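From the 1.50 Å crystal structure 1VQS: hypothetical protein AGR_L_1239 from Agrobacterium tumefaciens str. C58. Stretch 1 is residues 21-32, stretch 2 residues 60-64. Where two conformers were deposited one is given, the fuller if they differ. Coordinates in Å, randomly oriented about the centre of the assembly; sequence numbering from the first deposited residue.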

# COMPACT_ATOMS: atom_id res chain seq x y z
N ARG B 21 -9.96 2.71 -9.96
CA ARG B 21 -10.21 3.87 -9.13
C ARG B 21 -10.44 5.06 -10.03
O ARG B 21 -9.57 5.41 -10.82
CB ARG B 21 -9.05 4.17 -8.19
CG ARG B 21 -9.37 5.29 -7.20
CD ARG B 21 -8.13 5.72 -6.45
NE ARG B 21 -7.38 6.73 -7.19
CZ ARG B 21 -6.07 6.89 -7.09
NH1 ARG B 21 -5.35 6.09 -6.33
NH2 ARG B 21 -5.48 7.87 -7.74
N LEU B 22 -11.63 5.65 -9.95
CA LEU B 22 -11.94 6.81 -10.76
C LEU B 22 -11.54 8.13 -10.11
O LEU B 22 -11.36 8.24 -8.91
CB LEU B 22 -13.45 6.89 -11.07
CG LEU B 22 -14.12 5.62 -11.62
CD1 LEU B 22 -15.54 5.95 -12.10
CD2 LEU B 22 -13.33 5.02 -12.75
N LYS B 23 -11.45 9.14 -10.97
CA LYS B 23 -11.43 10.53 -10.54
C LYS B 23 -12.58 10.75 -9.53
O LYS B 23 -13.70 10.28 -9.72
CB LYS B 23 -11.67 11.42 -11.78
CG LYS B 23 -12.23 12.83 -11.53
CD LYS B 23 -11.15 13.71 -10.95
CE LYS B 23 -11.63 15.12 -10.59
NZ LYS B 23 -12.61 15.17 -9.45
N ASN B 24 -12.26 11.46 -8.44
CA ASN B 24 -13.26 11.67 -7.41
C ASN B 24 -14.53 12.31 -7.98
O ASN B 24 -14.47 13.36 -8.63
CB ASN B 24 -12.72 12.51 -6.28
CG ASN B 24 -13.73 12.68 -5.18
OD1 ASN B 24 -14.04 11.72 -4.46
ND2 ASN B 24 -14.27 13.90 -5.04
N GLY B 25 -15.64 11.64 -7.71
CA GLY B 25 -16.97 12.07 -8.09
C GLY B 25 -17.41 11.65 -9.47
O GLY B 25 -18.49 12.02 -9.92
N ALA B 26 -16.57 10.89 -10.17
CA ALA B 26 -16.84 10.53 -11.56
C ALA B 26 -17.75 9.32 -11.78
O ALA B 26 -18.09 9.03 -12.92
CB ALA B 26 -15.54 10.29 -12.28
N ILE B 27 -18.14 8.60 -10.73
CA ILE B 27 -18.94 7.38 -10.93
C ILE B 27 -20.21 7.62 -11.77
O ILE B 27 -20.43 6.91 -12.75
CB ILE B 27 -19.25 6.64 -9.62
CG1 ILE B 27 -18.02 5.86 -9.12
CG2 ILE B 27 -20.38 5.59 -9.82
CD1 ILE B 27 -18.22 5.19 -7.76
N PRO B 28 -21.03 8.61 -11.41
CA PRO B 28 -22.26 8.79 -12.22
C PRO B 28 -21.98 9.07 -13.70
O PRO B 28 -22.65 8.47 -14.55
CB PRO B 28 -22.97 9.97 -11.54
CG PRO B 28 -22.44 9.97 -10.12
CD PRO B 28 -21.00 9.52 -10.25
N ALA B 29 -21.02 9.94 -14.01
CA ALA B 29 -20.67 10.20 -15.42
C ALA B 29 -20.15 8.98 -16.15
O ALA B 29 -20.50 8.71 -17.32
CB ALA B 29 -19.69 11.34 -15.54
N TYR B 30 -19.32 8.22 -15.46
CA TYR B 30 -18.74 7.00 -16.00
C TYR B 30 -19.82 5.98 -16.32
O TYR B 30 -19.88 5.41 -17.42
CB TYR B 30 -17.71 6.44 -15.00
CG TYR B 30 -17.11 5.13 -15.38
CD1 TYR B 30 -17.75 3.93 -15.06
CD2 TYR B 30 -15.86 5.04 -16.00
CE1 TYR B 30 -17.20 2.71 -15.40
CE2 TYR B 30 -15.31 3.81 -16.34
CZ TYR B 30 -15.99 2.65 -16.05
OH TYR B 30 -15.45 1.42 -16.38
N LEU B 31 -20.69 5.72 -15.35
CA LEU B 31 -21.72 4.70 -15.56
C LEU B 31 -22.68 5.09 -16.66
O LEU B 31 -23.16 4.23 -17.42
CB LEU B 31 -22.48 4.43 -14.28
CG LEU B 31 -21.65 3.73 -13.20
CD1 LEU B 31 -22.49 3.66 -11.94
CD2 LEU B 31 -21.22 2.34 -13.63
N LYS B 32 -22.96 6.39 -16.77
CA LYS B 32 -23.87 6.86 -17.82
C LYS B 32 -23.31 6.56 -19.20
O LYS B 32 -23.99 5.97 -20.04
CB LYS B 32 -24.16 8.35 -17.66
CG LYS B 32 -25.07 8.89 -18.78
CD LYS B 32 -25.19 10.42 -18.72
CE LYS B 32 -26.04 10.89 -17.55
NZ LYS B 32 -27.51 10.74 -17.81
N ILE B 60 -13.81 4.37 -2.15
CA ILE B 60 -14.78 5.21 -2.83
C ILE B 60 -14.28 5.47 -4.26
O ILE B 60 -13.08 5.35 -4.55
CB ILE B 60 -15.00 6.53 -2.00
CG1 ILE B 60 -15.69 6.19 -0.68
CG2 ILE B 60 -15.81 7.61 -2.74
CD1 ILE B 60 -15.71 7.33 0.29
N ASN B 61 -15.21 5.79 -5.15
CA ASN B 61 -14.92 6.02 -6.57
C ASN B 61 -14.41 4.76 -7.27
O ASN B 61 -13.64 4.86 -8.22
CB ASN B 61 -13.90 7.14 -6.75
CG ASN B 61 -14.33 8.44 -6.11
OD1 ASN B 61 -15.40 8.97 -6.41
ND2 ASN B 61 -13.52 8.97 -5.20
N GLU B 62 -14.83 3.59 -6.82
CA GLU B 62 -14.33 2.35 -7.40
C GLU B 62 -15.35 1.66 -8.30
O GLU B 62 -16.54 1.58 -8.00
CB GLU B 62 -13.89 1.38 -6.30
CG GLU B 62 -13.17 0.14 -6.80
CD GLU B 62 -12.69 -0.76 -5.68
OE1 GLU B 62 -13.51 -1.56 -5.17
OE2 GLU B 62 -11.50 -0.64 -5.34
N ILE B 63 -14.84 1.15 -9.41
CA ILE B 63 -15.56 0.26 -10.34
C ILE B 63 -14.92 -1.13 -10.29
O ILE B 63 -13.70 -1.23 -10.32
CB ILE B 63 -15.51 0.81 -11.78
CG1 ILE B 63 -16.24 2.15 -11.87
CG2 ILE B 63 -16.11 -0.19 -12.79
CD1 ILE B 63 -17.72 2.11 -11.63
N VAL B 64 -15.73 -2.19 -10.22
CA VAL B 64 -15.24 -3.55 -10.38
C VAL B 64 -16.08 -4.24 -11.42
O VAL B 64 -17.30 -4.23 -11.32
CB VAL B 64 -15.33 -4.33 -9.10
CG1 VAL B 64 -15.06 -5.84 -9.35
CG2 VAL B 64 -14.36 -3.80 -8.07
O HOH W 1 -17.74 9.05 -7.83

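The end of a strand, a type II turn (Lys-23 to Ala-26) and the first turns of a helix form a hollow that stretch 2 fills with two side chains, Asn-61 and Ile-63. Arg-21 and Glu-62 make an antiparallel, non-hydrogen-bonded pair, CA to CA 4.7 Å, with their side chains on the same face of the sheet. Next to it the backbone is pinned by a nearly straight hydrogen bond from Leu-22 N to Asn-61 O (2.8 Å).

The polar bump is Asn-61, the residue most covered by the contact. Its short amide (chi1 m) reaches the turn and offers both ends: ND2 donates to Asn-24 OD1 (2.9 Å), while OD1 accepts from Gly-25 N (3.0 Å). Asn-24, with chi1 t, brings its own amide in to meet it. Asn-61 OD1 also accepts from water 1 (2.7 Å), which in turn accepts from Ile-27 N (3.0 Å), so the water links the amide to the helix backbone. The turn itself is closed by Ala-26 N to Lys-23 O (3.0 Å); Gly-25, at phi 86°, occupies a position whose positive phi favours glycine. Asn-61 too has positive phi (64°), a conformation asparagine tolerates well.

Ile-27 points toward stretch 2 and lays its CD1 against the backbone beside this amide, 3.6 Å from Asn-61 CA and 3.9 Å from Glu-62 N.

The apolar bump is Ile-63, buried and directed toward stretch 1. Its CG1 lies 3.9 Å from Leu-22 CD1 and 3.7 Å from Tyr-30 CE1, meeting the tyrosine ring obliquely; its CD1 comes within 4.0 Å of Leu-31 CD2. Strand and helix thus supply the walls of one greasy pocket, and the branched isoleucine fills it. Tyr-30 lends ring carbon to the pocket while its OH is hydrogen-bonded elsewhere in the structure. Together the stretches bury 465 Å².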